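Local coordinates for branched-chain-amino-acid aminotransferase (Deinococcus radiodurans, PDB 3UZO), which probably transfers the amino group of leucine, isoleucine or valine to 2-oxoglutarate with the help of pyridoxal 5'-phosphate, at residues A[47-52]-A[115-120]; A[271-276]-A[352-357]; A[38-43]-A[119-124]. All coordinates share one frame; numbering follows the deposited sequence.

In the fold
Interactions 1 and 3 are neighbours, their centres about 9 Å apart, and both pack helix 115-128 on a face of the antiparallel sheet, at the end formed by strands 48-55 and 39-45. They share Ile119 and Asp120, and a hydrogen bond from Gln117 to Tyr40 ties one to the other. Interaction 2 comes later in the chain, its centre about 25 Å from that of interaction 1 and 24 Å from that of interaction 3. It reaches the same sheet from its far end, because 352-357 runs into strand 356-357. Interactions 1 and 3 thus fasten one helix to two adjacent strands, whereas interaction 2 connects the C-terminal tail to the helix whose start binds the cofactor.

Interaction 1. Residues A[47-52]-A[115-120]; sequences GEWDAG and DEQFID
Gln117 reaches from the first turn of helix 115-128 to strand 48-55 and carries nearly all of this contact. The polar part is one hydrogen bond across the segments: Gln117 NE2 donates to Asp50 O at 3.1 Å. The donor lies nearly in line with the C=O, yet the bond is bent at the hydrogen (140°), and the oxygen is tilted from the amide plane of Gln117. The same NE2 is also bonded to Tyr40 OH of strand 39-45, so its two hydrogens can serve two partners on neighbouring strands. Glutamine suits the place because its chain is long enough to cross the gap: with CG anti to the backbone N (chi1 -179°) and the rest extended, the amide stands well out from the helix.

The second kind of contact is packing. Gln117 OE1 lies 3.8 Å from Trp49 CB, and the amide stands almost upright to the indole, their planes 82° apart. The indole itself packs on Phe163 and Phe165 of strand 162-172 and on Pro111 and Leu113 of the loop before the helix, and it meets Trp44 edge-to-face.

Within 47-52 the backbone leaves the strand after Trp49. Gly52 N makes a weak hydrogen bond to Asp50 OD1, 2.8 Å long, in the pattern of an Asx turn, and Gly52 has a positive phi, a conformation that glycine takes readily. A helix side chain binding a backbone carbonyl where an edge strand breaks is how the helix layer is joined here to the antiparallel sheet of this class-IV aminotransferase.

Interaction 2. Residues A[271-276]-A[352-357]; sequences LLWLAE and EGWIVK
Helix 266-277, whose first residues Ile266 and Thr267 bind pyridoxal 5'-phosphate, is met on its flank by Trp354 from the C-terminal segment, in an apolar contact without hydrogen bonds across it. Trp354 drives the six-membered end of its indole between Trp273 and Leu274. Its CZ2 lies 3.9 Å from Trp273 CB, a methylene that sits at the edge of the Trp354 ring, in its plane. The two six-membered rings have centroids 5.4 Å apart and planes at 63°, an oblique pairing.

On the other neighbour, Leu274 CD1 comes to 3.4 Å from Trp354 CH2 and also touches CZ3, a snug fit of methyl against ring corner. The contact lies where the cofactor-binding part of the class-IV aminotransferase fold meets the tail of the chain, which then enters the antiparallel sheet as strand 356-357. The side chain of Trp354 stays about 11 Å from the bound cofactor.

Tryptophan suits position 354 because it is wide enough to span from the tail to the helix, and its indole is also in a cation-pi contact with Arg93. Trp273 places its ring so that it also stacks on His277, while Leu274 packs in addition on Glu339 and Ile343 of helix 331-344.

Interaction 3. Residues A[38-43]-A[119-124]; sequences LRYLAH and IDACLQ
Ala121 places its methyl squarely over the ring of Tyr40, and this is the tight part of the contact. Its CB lies 3.5 Å from the ring centroid and only 4° off the normal, a CH-pi contact of almost exact centring. All six ring carbons consequently lie about equally far from Ala121 CB, Tyr40 CG at 3.7 Å. Alanine suits the spot: its one small carbon lets the helix settle close, with Tyr40 CA and Ala121 CA 6.2 Å apart, while still filling the space over the aromatic face. The first torsion of Tyr40 carries its ring opposite the backbone N, away from the strand and flat against the helix.

The looser side lies one turn further along, where partly exposed Gln124 brings only its amide nitrogen to the ring edge. Gln124 NE2 is 3.7 Å from Tyr40 CE1, near the ring plane, and the amide stands at 82° to the ring. No hydrogen bond joins the two segments here; instead Gln124 NE2 donates to Asp120 OD1 at 2.7 Å in a fairly straight bond (160°), with the acceptor in the amide plane. This link from one helix turn to the next fixes the rotation of the amide beside the tyrosine. Glutamine and aspartate fit this polar, partly exposed margin, whereas the buried middle is left to ring and methyl. The hydroxyl of Tyr40 finds its partner in Gln117 of the same helix.

Helix 115-128 thus lies across one face of the antiparallel sheet: Ala121 also packs on Phe165 of strand 162-172, Gln124 on Leu54 of strand 48-55, and strand 39-45 runs between those two strands, with backbone bonds to both.

Interaction 1. Residues A[47-52]-A[115-120]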
ATOM      1  N   GLY A  47      23.622  -6.048  -3.622  1.00 23.70           N
ATOM      2  CA  GLY A  47      23.891  -6.262  -2.209  1.00 24.01           C
ATOM      3  C   GLY A  47      24.341  -5.128  -1.300  1.00 23.62           C
ATOM      4  O   GLY A  47      24.599  -5.374  -0.123  1.00 24.82           O
ATOM      5  N   GLU A  48      24.444  -3.899  -1.791  1.00 17.03           N
ATOM      6  CA  GLU A  48      24.868  -2.821  -0.896  1.00 16.04           C
ATOM      7  C   GLU A  48      24.518  -1.412  -1.354  1.00 13.34           C
ATOM      8  O   GLU A  48      24.282  -1.167  -2.532  1.00 11.69           O
ATOM      9  CB  GLU A  48      26.375  -2.906  -0.648  1.00 37.07           C
ATOM     10  CG  GLU A  48      27.226  -2.598  -1.861  1.00 41.20           C
ATOM     11  CD  GLU A  48      28.700  -2.779  -1.579  1.00 44.47           C
ATOM     12  OE1 GLU A  48      29.098  -3.905  -1.218  1.00 48.95           O
ATOM     13  OE2 GLU A  48      29.462  -1.800  -1.714  1.00 46.20           O
ATOM     14  N   TRP A  49      24.491  -0.493  -0.396  1.00 15.42           N
ATOM     15  CA  TRP A  49      24.194   0.916  -0.645  1.00 14.91           C
ATOM     16  C   TRP A  49      25.451   1.667  -1.047  1.00 15.03           C
ATOM     17  O   TRP A  49      26.521   1.377  -0.523  1.00 13.52           O
ATOM     18  CB  TRP A  49      23.673   1.587   0.630  1.00 12.08           C
ATOM     19  CG  TRP A  49      22.294   1.211   0.999  1.00 13.18           C
ATOM     20  CD1 TRP A  49      21.906   0.347   1.987  1.00 12.58           C
ATOM     21  CD2 TRP A  49      21.099   1.671   0.369  1.00 11.50           C
ATOM     22  NE1 TRP A  49      20.534   0.244   2.006  1.00 14.30           N
ATOM     23  CE2 TRP A  49      20.013   1.047   1.024  1.00 13.52           C
ATOM     24  CE3 TRP A  49      20.838   2.555  -0.692  1.00 12.69           C
ATOM     25  CZ2 TRP A  49      18.679   1.276   0.654  1.00 13.60           C
ATOM     26  CZ3 TRP A  49      19.508   2.784  -1.063  1.00 11.92           C
ATOM     27  CH2 TRP A  49      18.448   2.144  -0.389  1.00 10.07           C
ATOM     28  N   ASP A  50      25.335   2.630  -1.963  1.00 14.49           N
ATOM     29  CA  ASP A  50      26.499   3.433  -2.306  1.00 15.54           C
ATOM     30  C   ASP A  50      26.561   4.532  -1.243  1.00 16.98           C
ATOM     31  O   ASP A  50      25.682   4.618  -0.380  1.00 17.14           O
ATOM     32  CB  ASP A  50      26.401   4.043  -3.710  1.00 21.95           C
ATOM     33  CG  ASP A  50      25.184   4.932  -3.900  1.00 22.51           C
ATOM     34  OD1 ASP A  50      24.763   5.629  -2.953  1.00 23.49           O
ATOM     35  OD2 ASP A  50      24.660   4.950  -5.031  1.00 27.97           O
ATOM     36  N   ALA A  51      27.590   5.367  -1.305  1.00 22.13           N
ATOM     37  CA  ALA A  51      27.773   6.435  -0.330  1.00 24.18           C
ATOM     38  C   ALA A  51      26.677   7.497  -0.352  1.00 24.20           C
ATOM     39  O   ALA A  51      26.467   8.196   0.637  1.00 26.96           O
ATOM     40  CB  ALA A  51      29.137   7.094  -0.539  1.00 22.43           C
ATOM     41  N   GLY A  52      25.973   7.613  -1.471  1.00 20.96           N
ATOM     42  CA  GLY A  52      24.932   8.619  -1.572  1.00 19.62           C
ATOM     43  C   GLY A  52      25.531   9.945  -2.005  1.00 18.77           C
ATOM     44  O   GLY A  52      26.711  10.206  -1.780  1.00 19.06           O
ATOM     45  N   ASP A 115      21.981   3.932  11.167  1.00  8.06           N
ATOM     46  CA  ASP A 115      21.766   5.261  11.752  1.00 11.39           C
ATOM     47  C   ASP A 115      22.791   6.195  11.113  1.00  9.93           C
ATOM     48  O   ASP A 115      22.515   7.360  10.812  1.00  9.63           O
ATOM     49  CB  ASP A 115      22.030   5.239  13.261  1.00 13.51           C
ATOM     50  CG  ASP A 115      20.957   4.516  14.040  1.00 16.48           C
ATOM     51  OD1 ASP A 115      21.005   4.581  15.289  1.00 15.80           O
ATOM     52  OD2 ASP A 115      20.070   3.888  13.421  1.00 15.61           O
ATOM     53  N   GLU A 116      23.991   5.656  10.939  1.00  9.74           N
ATOM     54  CA  GLU A 116      25.116   6.365  10.353  1.00 12.61           C
ATOM     55  C   GLU A 116      24.760   7.061   9.044  1.00 10.97           C
ATOM     56  O   GLU A 116      24.910   8.274   8.902  1.00 12.15           O
ATOM     57  CB  GLU A 116      26.252   5.367  10.100  1.00 33.87           C
ATOM     58  CG  GLU A 116      27.392   5.895   9.253  1.00 39.60           C
ATOM     59  CD  GLU A 116      28.416   6.651  10.060  1.00 43.59           C
ATOM     60  OE1 GLU A 116      28.049   7.667  10.692  1.00 46.73           O
ATOM     61  OE2 GLU A 116      29.591   6.222  10.064  1.00 45.54           O
ATOM     62  N   GLN A 117      24.297   6.282   8.078  1.00 13.47           N
ATOM     63  CA  GLN A 117      23.955   6.843   6.782  1.00 13.64           C
ATOM     64  C   GLN A 117      22.651   7.631   6.815  1.00 12.93           C
ATOM     65  O   GLN A 117      22.505   8.628   6.102  1.00 13.58           O
ATOM     66  CB  GLN A 117      23.876   5.731   5.733  1.00  8.54           C
ATOM     67  CG  GLN A 117      23.549   6.228   4.314  1.00 10.89           C
ATOM     68  CD  GLN A 117      23.845   5.184   3.243  1.00 15.15           C
ATOM     69  OE1 GLN A 117      23.952   3.991   3.535  1.00 14.90           O
ATOM     70  NE2 GLN A 117      23.966   5.629   1.991  1.00 15.21           N
ATOM     71  N   PHE A 118      21.711   7.196   7.646  1.00  9.81           N
ATOM     72  CA  PHE A 118      20.421   7.871   7.736  1.00 10.26           C
ATOM     73  C   PHE A 118      20.582   9.268   8.305  1.00  8.69           C
ATOM     74  O   PHE A 118      20.126  10.265   7.717  1.00  8.53           O
ATOM     75  CB  PHE A 118      19.458   7.056   8.613  1.00 13.75           C
ATOM     76  CG  PHE A 118      18.064   7.631   8.704  1.00 12.09           C
ATOM     77  CD1 PHE A 118      17.028   7.116   7.925  1.00 13.67           C
ATOM     78  CD2 PHE A 118      17.780   8.675   9.583  1.00 14.34           C
ATOM     79  CE1 PHE A 118      15.725   7.632   8.024  1.00 11.95           C
ATOM     80  CE2 PHE A 118      16.477   9.199   9.689  1.00 11.40           C
ATOM     81  CZ  PHE A 118      15.450   8.671   8.906  1.00 10.75           C
ATOM     82  N   ILE A 119      21.230   9.343   9.459  1.00  5.96           N
ATOM     83  CA  ILE A 119      21.433  10.618  10.124  1.00  6.42           C
ATOM     84  C   ILE A 119      22.362  11.506   9.304  1.00  8.29           C
ATOM     85  O   ILE A 119      22.154  12.718   9.212  1.00  6.85           O
ATOM     86  CB  ILE A 119      22.007  10.417  11.538  1.00 12.72           C
ATOM     87  CG1 ILE A 119      21.062   9.533  12.363  1.00 15.79           C
ATOM     88  CG2 ILE A 119      22.193  11.760  12.223  1.00 14.90           C
ATOM     89  CD1 ILE A 119      21.516   9.296  13.802  1.00 20.29           C
ATOM     90  N   ASP A 120      23.389  10.913   8.706  1.00 13.66           N
ATOM     91  CA  ASP A 120      24.304  11.709   7.902  1.00 14.38           C
ATOM     92  C   ASP A 120      23.562  12.315   6.713  1.00 13.44           C
ATOM     93  O   ASP A 120      23.842  13.447   6.313  1.00 11.95           O
ATOM     94  CB  ASP A 120      25.474  10.859   7.400  1.00 20.06           C
ATOM     95  CG  ASP A 120      26.414  11.650   6.509  1.00 23.19           C
ATOM     96  OD1 ASP A 120      26.313  11.532   5.272  1.00 24.37           O
ATOM     97  OD2 ASP A 120      27.240  12.411   7.052  1.00 22.77           O
TER

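Interaction 2. Residues A[271-276]-A[352-357]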
ATOM      1  N   LEU A 271       6.181  11.800  24.415  1.00 13.85           N
ATOM      2  CA  LEU A 271       5.174  12.308  25.344  1.00 14.03           C
ATOM      3  C   LEU A 271       5.031  11.360  26.529  1.00 14.72           C
ATOM      4  O   LEU A 271       4.825  11.785  27.663  1.00 12.05           O
ATOM      5  CB  LEU A 271       3.828  12.453  24.626  1.00 18.32           C
ATOM      6  CG  LEU A 271       3.533  13.795  23.946  1.00 18.60           C
ATOM      7  CD1 LEU A 271       4.764  14.326  23.253  1.00 21.57           C
ATOM      8  CD2 LEU A 271       2.388  13.618  22.969  1.00 14.75           C
ATOM      9  N   LEU A 272       5.135  10.068  26.242  1.00 15.42           N
ATOM     10  CA  LEU A 272       5.039   9.031  27.256  1.00 16.74           C
ATOM     11  C   LEU A 272       6.143   9.275  28.292  1.00 17.85           C
ATOM     12  O   LEU A 272       5.905   9.213  29.502  1.00 17.28           O
ATOM     13  CB  LEU A 272       5.225   7.674  26.575  1.00 19.42           C
ATOM     14  CG  LEU A 272       4.329   6.463  26.846  1.00 21.87           C
ATOM     15  CD1 LEU A 272       2.900   6.878  27.094  1.00 19.90           C
ATOM     16  CD2 LEU A 272       4.415   5.518  25.643  1.00 18.64           C
ATOM     17  N   TRP A 273       7.346   9.582  27.806  1.00 16.30           N
ATOM     18  CA  TRP A 273       8.490   9.830  28.678  1.00 17.72           C
ATOM     19  C   TRP A 273       8.343  11.138  29.456  1.00 18.74           C
ATOM     20  O   TRP A 273       8.556  11.178  30.672  1.00 16.69           O
ATOM     21  CB  TRP A 273       9.792   9.876  27.860  1.00 18.24           C
ATOM     22  CG  TRP A 273      11.029   9.833  28.716  1.00 17.81           C
ATOM     23  CD1 TRP A 273      11.670   8.716  29.177  1.00 20.14           C
ATOM     24  CD2 TRP A 273      11.715  10.954  29.296  1.00 19.70           C
ATOM     25  NE1 TRP A 273      12.708   9.073  30.010  1.00 19.48           N
ATOM     26  CE2 TRP A 273      12.754  10.440  30.101  1.00 19.52           C
ATOM     27  CE3 TRP A 273      11.548  12.343  29.214  1.00 19.78           C
ATOM     28  CZ2 TRP A 273      13.623  11.267  30.822  1.00 20.54           C
ATOM     29  CZ3 TRP A 273      12.413  13.165  29.931  1.00 19.75           C
ATOM     30  CH2 TRP A 273      13.436  12.624  30.725  1.00 19.83           C
ATOM     31  N   LEU A 274       7.983  12.208  28.752  1.00 13.44           N
ATOM     32  CA  LEU A 274       7.814  13.521  29.371  1.00 13.05           C
ATOM     33  C   LEU A 274       6.721  13.507  30.434  1.00 15.38           C
ATOM     34  O   LEU A 274       6.877  14.098  31.508  1.00 15.36           O
ATOM     35  CB  LEU A 274       7.472  14.563  28.296  1.00 23.80           C
ATOM     36  CG  LEU A 274       8.588  15.423  27.688  1.00 25.11           C
ATOM     37  CD1 LEU A 274       9.904  14.676  27.686  1.00 22.53           C
ATOM     38  CD2 LEU A 274       8.195  15.835  26.273  1.00 21.15           C
ATOM     39  N   ALA A 275       5.616  12.835  30.128  1.00 17.85           N
ATOM     40  CA  ALA A 275       4.496  12.745  31.059  1.00 19.24           C
ATOM     41  C   ALA A 275       4.953  12.178  32.398  1.00 20.31           C
ATOM     42  O   ALA A 275       4.636  12.723  33.458  1.00 19.33           O
ATOM     43  CB  ALA A 275       3.398  11.870  30.471  1.00 22.58           C
ATOM     44  N   GLU A 276       5.709  11.087  32.345  1.00 19.09           N
ATOM     45  CA  GLU A 276       6.180  10.437  33.557  1.00 21.74           C
ATOM     46  C   GLU A 276       7.312  11.151  34.288  1.00 22.43           C
ATOM     47  O   GLU A 276       7.174  11.501  35.457  1.00 22.61           O
ATOM     48  CB  GLU A 276       6.630   9.009  33.251  1.00 22.85           C
ATOM     49  CG  GLU A 276       6.911   8.191  34.509  1.00 26.97           C
ATOM     50  CD  GLU A 276       7.445   6.809  34.209  1.00 28.92           C
ATOM     51  OE1 GLU A 276       7.014   6.201  33.208  1.00 31.74           O
ATOM     52  OE2 GLU A 276       8.289   6.321  34.989  1.00 33.89           O
ATOM     53  N   GLU A 352      18.720  13.252  27.701  1.00 18.55           N
ATOM     54  CA  GLU A 352      19.937  12.732  27.079  1.00 20.72           C
ATOM     55  C   GLU A 352      19.628  11.908  25.830  1.00 18.96           C
ATOM     56  O   GLU A 352      18.697  11.112  25.821  1.00 17.72           O
ATOM     57  CB  GLU A 352      20.712  11.871  28.080  1.00 72.27           C
ATOM     58  CG  GLU A 352      20.924  12.534  29.435  1.00 80.92           C
ATOM     59  CD  GLU A 352      21.544  13.915  29.325  1.00 85.90           C
ATOM     60  OE1 GLU A 352      22.663  14.028  28.783  1.00 90.27           O
ATOM     61  OE2 GLU A 352      20.912  14.892  29.783  1.00 89.37           O
ATOM     62  N   GLY A 353      20.405  12.103  24.769  1.00 15.58           N
ATOM     63  CA  GLY A 353      20.173  11.336  23.556  1.00 15.54           C
ATOM     64  C   GLY A 353      19.206  12.007  22.597  1.00 16.39           C
ATOM     65  O   GLY A 353      19.308  11.826  21.384  1.00 15.42           O
ATOM     66  N   TRP A 354      18.254  12.761  23.139  1.00 22.36           N
ATOM     67  CA  TRP A 354      17.302  13.474  22.304  1.00 24.38           C
ATOM     68  C   TRP A 354      18.074  14.720  21.897  1.00 26.45           C
ATOM     69  O   TRP A 354      18.774  15.310  22.718  1.00 31.35           O
ATOM     70  CB  TRP A 354      16.074  13.930  23.095  1.00 15.92           C
ATOM     71  CG  TRP A 354      15.222  12.867  23.735  1.00 13.80           C
ATOM     72  CD1 TRP A 354      15.613  11.626  24.150  1.00 14.88           C
ATOM     73  CD2 TRP A 354      13.862  13.023  24.164  1.00 12.83           C
ATOM     74  NE1 TRP A 354      14.580  11.001  24.824  1.00 14.18           N
ATOM     75  CE2 TRP A 354      13.497  11.841  24.846  1.00 13.47           C
ATOM     76  CE3 TRP A 354      12.920  14.052  24.043  1.00 12.76           C
ATOM     77  CZ2 TRP A 354      12.227  11.662  25.410  1.00 11.22           C
ATOM     78  CZ3 TRP A 354      11.658  13.876  24.602  1.00 13.27           C
ATOM     79  CH2 TRP A 354      11.325  12.688  25.279  1.00 13.38           C
ATOM     80  N   ILE A 355      17.945  15.104  20.639  1.00 20.93           N
ATOM     81  CA  ILE A 355      18.598  16.292  20.092  1.00 18.84           C
ATOM     82  C   ILE A 355      20.032  16.126  19.599  1.00 17.83           C
ATOM     83  O   ILE A 355      20.968  15.825  20.354  1.00 15.07           O
ATOM     84  CB  ILE A 355      18.528  17.511  21.080  1.00 42.97           C
ATOM     85  CG1 ILE A 355      18.347  18.805  20.287  1.00 46.17           C
ATOM     86  CG2 ILE A 355      19.804  17.641  21.898  1.00 44.16           C
ATOM     87  CD1 ILE A 355      19.448  19.084  19.295  1.00 47.21           C
ATOM     88  N   VAL A 356      20.175  16.323  18.299  1.00 15.11           N
ATOM     89  CA  VAL A 356      21.455  16.263  17.626  1.00 14.59           C
ATOM     90  C   VAL A 356      21.635  17.656  17.035  1.00 14.98           C
ATOM     91  O   VAL A 356      20.796  18.123  16.255  1.00 14.13           O
ATOM     92  CB  VAL A 356      21.448  15.232  16.487  1.00 13.18           C
ATOM     93  CG1 VAL A 356      22.701  15.388  15.638  1.00 12.88           C
ATOM     94  CG2 VAL A 356      21.354  13.820  17.060  1.00 10.69           C
ATOM     95  N   LYS A 357      22.705  18.332  17.433  1.00 12.34           N
ATOM     96  CA  LYS A 357      22.997  19.672  16.927  1.00 13.50           C
ATOM     97  C   LYS A 357      23.550  19.530  15.517  1.00 14.04           C
ATOM     98  O   LYS A 357      24.486  18.769  15.287  1.00 15.96           O
ATOM     99  CB  LYS A 357      24.023  20.369  17.828  1.00 15.30           C
ATOM    100  CG  LYS A 357      23.474  20.792  19.186  1.00 17.09           C
ATOM    101  CD  LYS A 357      22.440  21.905  19.030  1.00 14.39           C
ATOM    102  CE  LYS A 357      21.880  22.358  20.366  1.00 16.58           C
ATOM    103  NZ  LYS A 357      20.871  23.451  20.210  1.00 13.12           N
TER

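Interaction 3. Residues A[38-43]-A[119-124]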
ATOM      1  N   LEU A  38      18.730  21.357  -2.599  1.00 10.43           N
ATOM      2  CA  LEU A  38      19.362  20.061  -2.778  1.00  9.25           C
ATOM      3  C   LEU A  38      18.793  18.930  -1.924  1.00 10.01           C
ATOM      4  O   LEU A  38      18.399  19.142  -0.771  1.00  6.36           O
ATOM      5  CB  LEU A  38      20.851  20.203  -2.478  1.00  9.59           C
ATOM      6  CG  LEU A  38      21.627  21.157  -3.387  1.00 10.24           C
ATOM      7  CD1 LEU A  38      22.952  21.553  -2.722  1.00 12.77           C
ATOM      8  CD2 LEU A  38      21.857  20.489  -4.729  1.00 12.36           C
ATOM      9  N   ARG A  39      18.753  17.736  -2.506  1.00  6.53           N
ATOM     10  CA  ARG A  39      18.285  16.555  -1.782  1.00  9.56           C
ATOM     11  C   ARG A  39      19.321  15.438  -1.887  1.00 11.48           C
ATOM     12  O   ARG A  39      20.149  15.416  -2.817  1.00 10.67           O
ATOM     13  CB  ARG A  39      16.926  16.081  -2.316  1.00 12.42           C
ATOM     14  CG  ARG A  39      16.847  15.857  -3.815  1.00 15.38           C
ATOM     15  CD  ARG A  39      15.731  16.699  -4.414  1.00 18.72           C
ATOM     16  NE  ARG A  39      16.164  18.070  -4.597  1.00 22.15           N
ATOM     17  CZ  ARG A  39      15.464  19.153  -4.283  1.00 20.41           C
ATOM     18  NH1 ARG A  39      14.249  19.070  -3.744  1.00 14.50           N
ATOM     19  NH2 ARG A  39      16.002  20.336  -4.515  1.00 20.36           N
ATOM     20  N   TYR A  40      19.270  14.518  -0.925  1.00 11.73           N
ATOM     21  CA  TYR A  40      20.181  13.387  -0.851  1.00 11.90           C
ATOM     22  C   TYR A  40      19.609  12.192  -1.619  1.00 13.15           C
ATOM     23  O   TYR A  40      18.406  11.917  -1.566  1.00 11.02           O
ATOM     24  CB  TYR A  40      20.404  13.026   0.624  1.00 13.46           C
ATOM     25  CG  TYR A  40      21.307  11.838   0.884  1.00 14.44           C
ATOM     26  CD1 TYR A  40      22.620  12.015   1.322  1.00 16.19           C
ATOM     27  CD2 TYR A  40      20.833  10.535   0.737  1.00 15.66           C
ATOM     28  CE1 TYR A  40      23.442  10.918   1.613  1.00 17.46           C
ATOM     29  CE2 TYR A  40      21.644   9.431   1.022  1.00 17.41           C
ATOM     30  CZ  TYR A  40      22.944   9.632   1.460  1.00 18.19           C
ATOM     31  OH  TYR A  40      23.735   8.544   1.748  1.00 22.15           O
ATOM     32  N   LEU A  41      20.478  11.489  -2.337  1.00 14.47           N
ATOM     33  CA  LEU A  41      20.062  10.329  -3.113  1.00 16.34           C
ATOM     34  C   LEU A  41      21.124   9.240  -3.034  1.00 16.81           C
ATOM     35  O   LEU A  41      22.310   9.504  -3.254  1.00 16.22           O
ATOM     36  CB  LEU A  41      19.846  10.724  -4.577  1.00 28.30           C
ATOM     37  CG  LEU A  41      19.399   9.624  -5.548  1.00 30.52           C
ATOM     38  CD1 LEU A  41      18.013   9.145  -5.174  1.00 31.65           C
ATOM     39  CD2 LEU A  41      19.395  10.166  -6.975  1.00 33.16           C
ATOM     40  N   ALA A  42      20.693   8.022  -2.715  1.00 16.15           N
ATOM     41  CA  ALA A  42      21.593   6.880  -2.620  1.00 16.39           C
ATOM     42  C   ALA A  42      20.957   5.713  -3.355  1.00 17.19           C
ATOM     43  O   ALA A  42      19.735   5.604  -3.432  1.00 16.39           O
ATOM     44  CB  ALA A  42      21.851   6.512  -1.163  1.00 18.49           C
ATOM     45  N   HIS A  43      21.797   4.841  -3.895  1.00 12.99           N
ATOM     46  CA  HIS A  43      21.325   3.697  -4.656  1.00 12.96           C
ATOM     47  C   HIS A  43      21.795   2.387  -4.044  1.00 12.92           C
ATOM     48  O   HIS A  43      22.917   2.286  -3.542  1.00 11.78           O
ATOM     49  CB  HIS A  43      21.857   3.775  -6.092  1.00 20.56           C
ATOM     50  CG  HIS A  43      21.464   5.022  -6.822  1.00 22.49           C
ATOM     51  ND1 HIS A  43      20.285   5.131  -7.529  1.00 24.87           N
ATOM     52  CD2 HIS A  43      22.088   6.217  -6.945  1.00 24.51           C
ATOM     53  CE1 HIS A  43      20.202   6.338  -8.058  1.00 25.24           C
ATOM     54  NE2 HIS A  43      21.283   7.017  -7.719  1.00 26.46           N
ATOM     55  N   ILE A 119      21.230   9.343   9.459  1.00  5.96           N
ATOM     56  CA  ILE A 119      21.433  10.618  10.124  1.00  6.42           C
ATOM     57  C   ILE A 119      22.362  11.506   9.304  1.00  8.29           C
ATOM     58  O   ILE A 119      22.154  12.718   9.212  1.00  6.85           O
ATOM     59  CB  ILE A 119      22.007  10.417  11.538  1.00 12.72           C
ATOM     60  CG1 ILE A 119      21.062   9.533  12.363  1.00 15.79           C
ATOM     61  CG2 ILE A 119      22.193  11.760  12.223  1.00 14.90           C
ATOM     62  CD1 ILE A 119      21.516   9.296  13.802  1.00 20.29           C
ATOM     63  N   ASP A 120      23.389  10.913   8.706  1.00 13.66           N
ATOM     64  CA  ASP A 120      24.304  11.709   7.902  1.00 14.38           C
ATOM     65  C   ASP A 120      23.562  12.315   6.713  1.00 13.44           C
ATOM     66  O   ASP A 120      23.842  13.447   6.313  1.00 11.95           O
ATOM     67  CB  ASP A 120      25.474  10.859   7.400  1.00 20.06           C
ATOM     68  CG  ASP A 120      26.414  11.650   6.509  1.00 23.19           C
ATOM     69  OD1 ASP A 120      26.313  11.532   5.272  1.00 24.37           O
ATOM     70  OD2 ASP A 120      27.240  12.411   7.052  1.00 22.77           O
ATOM     71  N   ALA A 121      22.609  11.570   6.157  1.00  9.60           N
ATOM     72  CA  ALA A 121      21.839  12.078   5.021  1.00 11.13           C
ATOM     73  C   ALA A 121      20.987  13.289   5.438  1.00 11.46           C
ATOM     74  O   ALA A 121      20.943  14.296   4.738  1.00 10.04           O
ATOM     75  CB  ALA A 121      20.944  10.975   4.448  1.00  6.19           C
ATOM     76  N   CYS A 122      20.305  13.198   6.575  1.00  9.27           N
ATOM     77  CA  CYS A 122      19.504  14.335   7.010  1.00  8.89           C
ATOM     78  C   CYS A 122      20.404  15.535   7.351  1.00  8.95           C
ATOM     79  O   CYS A 122      20.064  16.670   7.024  1.00  7.99           O
ATOM     80  CB  CYS A 122      18.607  13.955   8.194  1.00 69.95           C
ATOM     81  SG  CYS A 122      19.450  13.234   9.587  1.00 72.53           S
ATOM     82  N   LEU A 123      21.552  15.293   7.984  1.00  7.55           N
ATOM     83  CA  LEU A 123      22.458  16.400   8.310  1.00 10.53           C
ATOM     84  C   LEU A 123      22.898  17.101   7.026  1.00 10.08           C
ATOM     85  O   LEU A 123      22.866  18.331   6.942  1.00  9.59           O
ATOM     86  CB  LEU A 123      23.687  15.898   9.073  1.00 12.76           C
ATOM     87  CG  LEU A 123      23.414  15.366  10.484  1.00 13.18           C
ATOM     88  CD1 LEU A 123      24.676  14.754  11.063  1.00 14.52           C
ATOM     89  CD2 LEU A 123      22.897  16.509  11.361  1.00 12.91           C
ATOM     90  N   GLN A 124      23.301  16.318   6.027  1.00 10.70           N
ATOM     91  CA  GLN A 124      23.719  16.887   4.746  1.00 11.12           C
ATOM     92  C   GLN A 124      22.613  17.744   4.147  1.00 11.21           C
ATOM     93  O   GLN A 124      22.866  18.847   3.668  1.00 11.04           O
ATOM     94  CB  GLN A 124      24.078  15.791   3.741  1.00 10.07           C
ATOM     95  CG  GLN A 124      25.414  15.102   3.975  1.00 11.92           C
ATOM     96  CD  GLN A 124      25.850  14.289   2.765  1.00 13.46           C
ATOM     97  OE1 GLN A 124      25.927  14.811   1.655  1.00 14.07           O
ATOM     98  NE2 GLN A 124      26.137  13.011   2.976  1.00 14.55           N
TER